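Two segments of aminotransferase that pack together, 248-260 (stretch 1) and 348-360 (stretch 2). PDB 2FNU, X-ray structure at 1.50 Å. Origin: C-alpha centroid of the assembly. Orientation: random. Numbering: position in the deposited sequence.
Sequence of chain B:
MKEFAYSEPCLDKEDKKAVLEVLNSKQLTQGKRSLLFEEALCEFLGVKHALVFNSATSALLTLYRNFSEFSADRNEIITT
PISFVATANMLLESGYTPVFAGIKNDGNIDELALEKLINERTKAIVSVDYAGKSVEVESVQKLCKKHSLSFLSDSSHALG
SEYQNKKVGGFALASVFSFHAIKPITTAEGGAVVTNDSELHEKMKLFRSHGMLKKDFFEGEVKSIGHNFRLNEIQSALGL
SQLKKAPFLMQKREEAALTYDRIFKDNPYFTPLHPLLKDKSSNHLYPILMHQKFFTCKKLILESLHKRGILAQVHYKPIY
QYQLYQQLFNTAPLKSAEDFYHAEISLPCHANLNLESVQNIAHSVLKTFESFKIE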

# COMPACT_ATOMS: atom_id res chain seq x y z
N PHE B 248 -26.17 -10.22 0.93
CA PHE B 248 -27.15 -9.36 1.60
C PHE B 248 -26.96 -7.90 1.20
O PHE B 248 -27.91 -7.20 0.83
N LEU B 249 -25.72 -7.42 1.26
CA LEU B 249 -25.43 -6.03 0.92
C LEU B 249 -25.77 -5.78 -0.56
O LEU B 249 -26.33 -4.74 -0.91
N MET B 250 -25.41 -6.74 -1.42
CA MET B 250 -25.65 -6.61 -2.85
C MET B 250 -27.16 -6.54 -3.12
O MET B 250 -27.62 -5.75 -3.97
N GLN B 251 -27.92 -7.34 -2.38
CA GLN B 251 -29.38 -7.34 -2.58
C GLN B 251 -30.02 -6.04 -2.06
O GLN B 251 -31.01 -5.56 -2.63
N LYS B 252 -29.46 -5.45 -1.00
CA LYS B 252 -29.93 -4.13 -0.58
C LYS B 252 -29.74 -3.10 -1.69
O LYS B 252 -30.63 -2.29 -1.93
N ARG B 253 -28.57 -3.13 -2.35
CA ARG B 253 -28.32 -2.21 -3.45
C ARG B 253 -29.25 -2.52 -4.63
O ARG B 253 -29.75 -1.61 -5.30
N GLU B 254 -29.52 -3.81 -4.85
CA GLU B 254 -30.46 -4.19 -5.93
C GLU B 254 -31.86 -3.63 -5.65
O GLU B 254 -32.52 -3.14 -6.57
N GLU B 255 -32.28 -3.69 -4.39
CA GLU B 255 -33.60 -3.16 -4.03
C GLU B 255 -33.67 -1.66 -4.24
O GLU B 255 -34.67 -1.14 -4.74
N ALA B 256 -32.59 -0.95 -3.90
CA ALA B 256 -32.53 0.49 -4.12
C ALA B 256 -32.59 0.77 -5.61
O ALA B 256 -33.34 1.65 -6.05
N ALA B 257 -31.82 0.02 -6.40
CA ALA B 257 -31.83 0.20 -7.85
C ALA B 257 -33.22 -0.02 -8.45
O ALA B 257 -33.66 0.72 -9.34
N LEU B 258 -33.91 -1.04 -7.96
CA LEU B 258 -35.25 -1.33 -8.46
C LEU B 258 -36.23 -0.21 -8.13
O LEU B 258 -37.15 0.08 -8.92
N THR B 259 -36.05 0.42 -6.96
CA THR B 259 -36.90 1.56 -6.58
C THR B 259 -36.65 2.74 -7.51
O THR B 259 -37.60 3.34 -8.02
N TYR B 260 -35.39 3.08 -7.76
CA TYR B 260 -35.13 4.08 -8.78
C TYR B 260 -35.78 3.72 -10.12
O TYR B 260 -36.37 4.57 -10.78
N PRO B 348 -26.81 8.26 -5.77
CA PRO B 348 -26.55 7.51 -4.55
C PRO B 348 -27.09 6.08 -4.56
O PRO B 348 -28.26 5.83 -4.88
N CYS B 349 -26.22 5.14 -4.23
CA CYS B 349 -26.57 3.73 -4.29
C CYS B 349 -25.57 3.00 -3.40
O CYS B 349 -24.39 2.96 -3.72
N HIS B 350 -26.05 2.51 -2.27
CA HIS B 350 -25.26 1.70 -1.32
C HIS B 350 -26.23 0.97 -0.39
O HIS B 350 -27.43 1.24 -0.38
N ALA B 351 -25.71 -0.01 0.35
CA ALA B 351 -26.59 -0.93 1.08
C ALA B 351 -27.35 -0.27 2.23
O ALA B 351 -28.32 -0.85 2.73
N ASN B 352 -26.91 0.90 2.66
CA ASN B 352 -27.60 1.57 3.78
C ASN B 352 -28.58 2.65 3.35
O ASN B 352 -29.12 3.37 4.20
N LEU B 353 -28.82 2.76 2.05
CA LEU B 353 -29.76 3.74 1.53
C LEU B 353 -31.16 3.13 1.55
O LEU B 353 -31.49 2.27 0.73
N ASN B 354 -31.97 3.57 2.52
CA ASN B 354 -33.28 2.94 2.73
C ASN B 354 -34.32 3.36 1.69
O ASN B 354 -34.10 4.28 0.89
N LEU B 355 -35.45 2.68 1.71
CA LEU B 355 -36.47 2.89 0.69
C LEU B 355 -36.95 4.33 0.62
O LEU B 355 -37.08 4.90 -0.47
N GLU B 356 -37.22 4.92 1.78
CA GLU B 356 -37.72 6.29 1.83
C GLU B 356 -36.68 7.25 1.24
O GLU B 356 -37.02 8.18 0.51
N SER B 357 -35.41 7.01 1.54
CA SER B 357 -34.35 7.84 1.00
C SER B 357 -34.29 7.75 -0.52
O SER B 357 -34.18 8.76 -1.21
N VAL B 358 -34.37 6.53 -1.05
CA VAL B 358 -34.33 6.38 -2.50
C VAL B 358 -35.53 7.07 -3.16
O VAL B 358 -35.40 7.73 -4.20
N GLN B 359 -36.72 6.91 -2.56
CA GLN B 359 -37.90 7.58 -3.11
C GLN B 359 -37.71 9.09 -3.10
O GLN B 359 -38.07 9.76 -4.06
N ASN B 360 -37.12 9.62 -2.03
CA ASN B 360 -36.89 11.06 -1.97
C ASN B 360 -35.86 11.55 -2.97
O ASN B 360 -36.05 12.56 -3.65

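The contact between helix 248-260 and the segment 348-360 is built round Tyr260, Val358 and Ala351, which lose the most surface to the opposing stretch. Val358 lies on the helix that begins at Leu355, and this helix runs at 34° to the first, with the two axes 9.3 Å apart at their closest. The CA-to-CB bond of Val358 points toward the first helix, and with chi1 in the t rotamer both of its methyl groups face the first helix. Val358 CG2 approaches Ala256 CB at 3.8 Å; the small alanine, also directed toward its partner, accompanies a separation of 6.4 Å between Ala256 CA and Val358 CA. CG1 of Val358 is also 3.6 Å from Ala256 O, packs 3.6 Å from Thr259 CG2 and sits over one face of the Tyr260 ring, 3.6 Å from the centroid and only 4° off the normal, a well-centred CH-pi contact.

Tyr260 leaves its helix sideways, but its m rotamer (chi1 -80°) brings the end of the ring back to the second stretch. There Tyr260 OH donates a hydrogen bond to Pro348 O at 2.6 Å, near the ring plane, so that the face serves apolar packing while the hydroxyl ties down the loop. Thr259, also m, points toward the second helix, and its OG1 lies 3.4 Å from Leu355 CD1.

At the other end, Ala351 nestles against the first helix. Ala351 CB meets Leu249 CD2 at 3.7 Å and Lys252 CB at 3.9 Å. Lys252 starts toward the loop, but its m, m, t, t chain carries the amino group away. Arg253 (m, t, m) lays its aliphatic portion along the loop, with CG 3.6 Å from Ala351 N, while its guanidinium group is hydrogen-bonded elsewhere in the structure. One water bridges the stretches, accepting from Arg253 NH1 at 2.8 Å and from Ala351 N at 2.9 Å.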

# COMPACT_ATOMS: atom_id res chain seq x y z
CB PHE B 248 -27.04 -9.54 3.12
CG PHE B 248 -27.86 -8.55 3.91
CD1 PHE B 248 -29.19 -8.81 4.22
CD2 PHE B 248 -27.29 -7.36 4.36
CE1 PHE B 248 -29.94 -7.88 4.96
CE2 PHE B 248 -28.04 -6.43 5.10
CZ PHE B 248 -29.37 -6.70 5.39
CB LEU B 249 -23.95 -5.72 1.19
CG LEU B 249 -23.52 -5.87 2.65
CD1 LEU B 249 -21.98 -5.85 2.81
CD2 LEU B 249 -24.14 -4.76 3.52
CB MET B 250 -25.02 -7.79 -3.61
CG MET B 250 -25.30 -7.78 -5.11
SD MET B 250 -24.23 -8.97 -5.94
CE MET B 250 -25.43 -9.88 -6.92
CB GLN B 251 -30.01 -8.58 -1.96
CG GLN B 251 -31.55 -8.65 -2.12
CD GLN B 251 -32.02 -8.74 -3.58
OE1 GLN B 251 -31.29 -9.16 -4.50
NE2 GLN B 251 -33.27 -8.33 -3.80
CB LYS B 252 -29.27 -3.67 0.72
CG LYS B 252 -29.72 -4.49 1.93
CD LYS B 252 -31.16 -4.15 2.31
CE LYS B 252 -31.62 -4.94 3.53
NZ LYS B 252 -33.07 -4.74 3.80
CB ARG B 253 -26.85 -2.24 -3.87
CG ARG B 253 -25.91 -1.70 -2.78
CD ARG B 253 -24.48 -1.49 -3.32
NE ARG B 253 -23.91 -2.74 -3.77
CZ ARG B 253 -23.22 -3.59 -3.00
NH1 ARG B 253 -22.97 -3.30 -1.71
NH2 ARG B 253 -22.77 -4.72 -3.54
CB GLU B 254 -30.49 -5.71 -6.12
CG GLU B 254 -31.53 -6.24 -7.12
CD GLU B 254 -31.26 -5.86 -8.57
OE1 GLU B 254 -30.14 -5.41 -8.91
OE2 GLU B 254 -32.19 -6.05 -9.40
CB GLU B 255 -34.00 -3.61 -2.62
CG GLU B 255 -34.46 -5.08 -2.67
CD GLU B 255 -34.38 -5.82 -1.34
OE1 GLU B 255 -34.54 -7.06 -1.38
OE2 GLU B 255 -34.15 -5.19 -0.29
CB ALA B 256 -31.24 1.06 -3.54
CB ALA B 257 -30.83 -0.74 -8.50
CB LEU B 258 -35.77 -2.67 -7.92
CG LEU B 258 -35.05 -3.89 -8.49
CD1 LEU B 258 -35.42 -5.12 -7.66
CD2 LEU B 258 -35.32 -4.12 -9.99
CB THR B 259 -36.66 1.94 -5.11
OG1 THR B 259 -37.10 0.85 -4.31
CG2 THR B 259 -37.45 3.19 -4.73
CB TYR B 260 -33.63 4.19 -9.02
CG TYR B 260 -32.80 4.99 -8.04
CD1 TYR B 260 -33.09 6.33 -7.77
CD2 TYR B 260 -31.66 4.44 -7.45
CE1 TYR B 260 -32.29 7.09 -6.92
CE2 TYR B 260 -30.86 5.19 -6.58
CZ TYR B 260 -31.17 6.52 -6.34
OH TYR B 260 -30.37 7.29 -5.51
CB PRO B 348 -27.23 8.36 -3.46
CG PRO B 348 -27.17 9.78 -4.02
CD PRO B 348 -27.40 9.59 -5.51
CB CYS B 349 -26.48 3.23 -5.73
SG CYS B 349 -26.91 1.47 -5.88
CB HIS B 350 -24.27 2.56 -0.52
CG HIS B 350 -24.92 3.65 0.26
ND1 HIS B 350 -25.50 3.44 1.49
CD2 HIS B 350 -25.08 4.97 -0.02
CE1 HIS B 350 -25.99 4.59 1.94
NE2 HIS B 350 -25.76 5.52 1.04
CB ALA B 351 -25.79 -2.10 1.60
CB ASN B 352 -26.59 2.15 4.77
CG ASN B 352 -26.08 1.11 5.77
OD1 ASN B 352 -26.69 0.06 5.97
ND2 ASN B 352 -24.96 1.41 6.41
CB LEU B 353 -29.35 4.10 0.10
CG LEU B 353 -29.90 5.38 -0.52
CD1 LEU B 353 -29.45 6.60 0.27
CD2 LEU B 353 -29.45 5.45 -1.98
CB ASN B 354 -33.78 3.11 4.17
CG ASN B 354 -34.13 4.55 4.52
OD1 ASN B 354 -34.33 5.39 3.65
ND2 ASN B 354 -34.23 4.83 5.81
CB LEU B 355 -37.63 1.92 0.93
CG LEU B 355 -38.89 2.05 0.07
CD1 LEU B 355 -38.54 1.85 -1.37
CD2 LEU B 355 -39.92 1.05 0.52
CB GLU B 356 -38.02 6.67 3.29
CG GLU B 356 -38.47 8.11 3.49
CD GLU B 356 -38.89 8.38 4.91
OE1 GLU B 356 -38.01 8.33 5.80
OE2 GLU B 356 -40.11 8.63 5.13
CB SER B 357 -33.01 7.43 1.59
OG SER B 357 -32.97 7.81 2.96
CB VAL B 358 -34.26 4.89 -2.94
CG1 VAL B 358 -34.20 4.76 -4.48
CG2 VAL B 358 -33.03 4.24 -2.34
CB GLN B 359 -39.14 7.21 -2.30
CG GLN B 359 -39.49 5.73 -2.47
CD GLN B 359 -40.39 5.18 -1.36
OE1 GLN B 359 -40.42 5.72 -0.24
NE2 GLN B 359 -41.11 4.10 -1.66
CB ASN B 360 -36.56 11.52 -0.55
CG ASN B 360 -37.83 11.81 0.24
OD1 ASN B 360 -38.24 12.97 0.38
ND2 ASN B 360 -38.49 10.75 0.70
O HOH W 1 -22.99 -0.89 -0.20